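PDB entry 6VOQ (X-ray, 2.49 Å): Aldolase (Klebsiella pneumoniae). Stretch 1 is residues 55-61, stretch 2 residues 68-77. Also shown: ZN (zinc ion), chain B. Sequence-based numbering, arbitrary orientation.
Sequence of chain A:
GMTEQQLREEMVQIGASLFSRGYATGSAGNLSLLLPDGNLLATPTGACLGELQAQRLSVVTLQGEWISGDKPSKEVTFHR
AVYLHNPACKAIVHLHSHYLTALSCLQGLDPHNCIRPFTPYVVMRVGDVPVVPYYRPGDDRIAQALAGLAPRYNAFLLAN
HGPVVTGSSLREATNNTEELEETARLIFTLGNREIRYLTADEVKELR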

# COMPACT_ATOMS: atom_id res chain seq x y z
N GLN A 55 -1.32 23.63 17.76
CA GLN A 55 -1.42 25.00 18.20
C GLN A 55 -2.08 25.91 17.19
O GLN A 55 -2.64 26.93 17.60
CB GLN A 55 -0.01 25.48 18.52
CG GLN A 55 0.33 25.22 19.96
CD GLN A 55 -0.82 25.70 20.84
OE1 GLN A 55 -0.86 26.85 21.28
NE2 GLN A 55 -1.83 24.82 21.00
N ARG A 56 -2.09 25.56 15.91
CA ARG A 56 -2.56 26.44 14.86
C ARG A 56 -3.80 25.91 14.14
O ARG A 56 -4.23 26.48 13.14
CB ARG A 56 -1.42 26.70 13.87
CG ARG A 56 -0.41 27.69 14.44
CD ARG A 56 0.96 27.50 13.84
NE ARG A 56 0.90 27.36 12.39
CZ ARG A 56 0.88 28.39 11.54
NH1 ARG A 56 0.94 29.63 11.99
NH2 ARG A 56 0.82 28.16 10.23
N LEU A 57 -4.39 24.83 14.64
CA LEU A 57 -5.64 24.35 14.08
C LEU A 57 -6.70 25.43 14.19
O LEU A 57 -6.77 26.17 15.18
CB LEU A 57 -6.09 23.07 14.79
CG LEU A 57 -5.17 21.86 14.68
CD1 LEU A 57 -5.54 20.86 15.76
CD2 LEU A 57 -5.25 21.21 13.30
N SER A 58 -7.52 25.56 13.15
CA SER A 58 -8.50 26.62 13.09
C SER A 58 -9.63 26.37 14.08
O SER A 58 -10.00 25.22 14.37
CB SER A 58 -9.09 26.72 11.69
OG SER A 58 -8.10 26.44 10.73
N VAL A 59 -10.19 27.46 14.59
CA VAL A 59 -11.43 27.42 15.35
C VAL A 59 -12.38 28.42 14.71
O VAL A 59 -12.04 29.60 14.55
CB VAL A 59 -11.22 27.74 16.84
CG1 VAL A 59 -12.55 27.78 17.54
CG2 VAL A 59 -10.31 26.72 17.47
N VAL A 60 -13.57 27.95 14.36
CA VAL A 60 -14.59 28.75 13.68
C VAL A 60 -15.94 28.43 14.33
O VAL A 60 -16.15 27.33 14.84
CB VAL A 60 -14.58 28.46 12.16
CG1 VAL A 60 -14.71 26.97 11.90
CG2 VAL A 60 -15.66 29.22 11.43
N THR A 61 -16.84 29.41 14.34
CA THR A 61 -18.21 29.17 14.77
C THR A 61 -18.97 28.45 13.66
O THR A 61 -18.61 28.52 12.48
CB THR A 61 -18.94 30.47 15.12
OG1 THR A 61 -19.26 31.19 13.92
CG2 THR A 61 -18.10 31.34 16.04
N SER A 68 -9.93 31.31 16.08
CA SER A 68 -8.53 31.23 16.44
C SER A 68 -7.81 30.40 15.37
O SER A 68 -8.45 29.77 14.51
CB SER A 68 -8.38 30.75 17.88
OG SER A 68 -8.96 29.51 18.11
N GLY A 69 -6.48 30.45 15.37
CA GLY A 69 -5.70 29.55 14.55
C GLY A 69 -5.54 30.07 13.13
O GLY A 69 -5.92 31.18 12.80
N ASP A 70 -4.96 29.23 12.29
CA ASP A 70 -4.87 29.59 10.88
C ASP A 70 -6.26 29.64 10.26
O ASP A 70 -7.21 29.06 10.80
CB ASP A 70 -4.02 28.60 10.09
CG ASP A 70 -2.58 28.53 10.57
OD1 ASP A 70 -2.12 29.46 11.29
OD2 ASP A 70 -1.91 27.55 10.20
N LYS A 71 -6.36 30.30 9.11
CA LYS A 71 -7.65 30.38 8.44
C LYS A 71 -8.12 28.96 8.13
O LYS A 71 -7.29 28.11 7.75
CB LYS A 71 -7.57 31.23 7.17
CG LYS A 71 -8.94 31.49 6.48
CD LYS A 71 -9.76 32.61 7.18
CE LYS A 71 -11.23 32.63 6.71
NZ LYS A 71 -11.49 33.68 5.67
N PRO A 72 -9.39 28.64 8.35
CA PRO A 72 -9.85 27.26 8.14
C PRO A 72 -9.77 26.85 6.68
O PRO A 72 -9.73 27.68 5.77
CB PRO A 72 -11.30 27.29 8.62
CG PRO A 72 -11.70 28.72 8.50
CD PRO A 72 -10.47 29.49 8.87
N SER A 73 -9.76 25.54 6.48
CA SER A 73 -9.94 24.97 5.15
C SER A 73 -11.20 25.55 4.52
O SER A 73 -12.21 25.77 5.19
CB SER A 73 -10.06 23.45 5.25
OG SER A 73 -10.26 22.88 3.97
N LYS A 74 -11.12 25.83 3.21
CA LYS A 74 -12.31 26.32 2.51
C LYS A 74 -13.45 25.30 2.51
O LYS A 74 -14.62 25.69 2.41
CB LYS A 74 -11.93 26.71 1.08
CG LYS A 74 -10.73 27.64 1.04
CD LYS A 74 -10.27 27.92 -0.37
CE LYS A 74 -10.81 29.26 -0.85
NZ LYS A 74 -10.56 29.46 -2.30
N GLU A 75 -13.14 24.00 2.63
CA GLU A 75 -14.19 23.00 2.65
C GLU A 75 -14.90 22.89 3.99
O GLU A 75 -15.91 22.17 4.08
CB GLU A 75 -13.61 21.64 2.25
CG GLU A 75 -12.93 21.69 0.90
CD GLU A 75 -12.53 20.33 0.39
OE1 GLU A 75 -13.26 19.79 -0.46
OE2 GLU A 75 -11.48 19.82 0.83
N VAL A 76 -14.43 23.61 5.01
CA VAL A 76 -15.13 23.65 6.29
C VAL A 76 -16.51 24.27 6.13
O VAL A 76 -17.40 24.02 6.94
CB VAL A 76 -14.26 24.40 7.33
CG1 VAL A 76 -15.01 24.58 8.65
CG2 VAL A 76 -12.96 23.65 7.56
N THR A 77 -16.70 25.05 5.06
CA THR A 77 -18.03 25.57 4.73
C THR A 77 -19.08 24.47 4.71
O THR A 77 -20.15 24.61 5.30
CB THR A 77 -17.99 26.30 3.39
OG1 THR A 77 -17.09 27.42 3.48
CG2 THR A 77 -19.37 26.82 3.04
ZN ZN B . -12.38 17.79 -1.04
O HOH W 1 -6.97 27.95 17.29

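How do the two backbones meet? A strand begins at Ser58, and Val59 in it pairs with Ser68 as an antiparallel, hydrogen-bonded bridge. Val59 N donates to Ser68 O at 2.9 Å, and Ser68 N donates back to Val59 O at 3.1 Å, so each residue's backbone N-H and C=O is paired with the other's. The same Ser68 O also lies 3.5 Å from Ser58 CA, close enough for a CA-H...O contact. Two residues past Ser68, Asp70 N donates to Arg56 O, three residues before Val59, at 3.0 Å and nearly straight, a further backbone tie outside the bridge.

Why is there a glycine at position 69? Between the bridge and the Asp70 bond, the chain passes close against stretch 1: Gly69 CA is 3.6 Å from Leu57 O and 3.7 Å from Arg56 O. A CB built here would point toward stretch 1 and come within 2.1 Å of Leu57 O, a clash. Glycine avoids it, and its phi of 85° is also one that glycine adopts readily. Alongside, a water donates to Leu57 O at 2.8 Å and hydrogen-bonds Ser68 OG at 2.7 Å, linking the stretches beside the direct bonds.

What do the polar side chains add? Ser58, buried, turns its short hydroxyl to the other stretch, and Ser58 OG donates to Asp70 O at 2.8 Å. Asp70 is thus held through both its backbone N and its backbone O. Its CA-to-CB bond points sideways, but the carboxylate comes nearer, and Asp70 OD2 forms a salt bridge with Arg56 NH2 at 2.8 Å. The oxygen lies over one face of the guanidinium, well out of its plane, so the attraction is one of charge, with no N-H directed at it. Arg56 is exposed, and its long side chain lets the charge reach Asp70 from a CA-to-CB bond that itself points sideways.

Where does the contact become apolar, and where does it lead? Pro72 points toward stretch 1 and packs on Ser58, with Pro72 CB 3.8 Å from Ser58 CB. Further along, two buried valines meet, Val60 CG1 lying 4.0 Å from Val76 CG1; their compact branched side chains fill this place without polar groups needing partners. Val76 closes a type I turn from Ser73, its N bonded to Ser73 O at 3.1 Å, while Ser73 OG caps the turn through a weak bond from Glu75 N at 3.4 Å. Within that turn, Glu75 OE1 binds the zinc ion ZN at 2.2 Å.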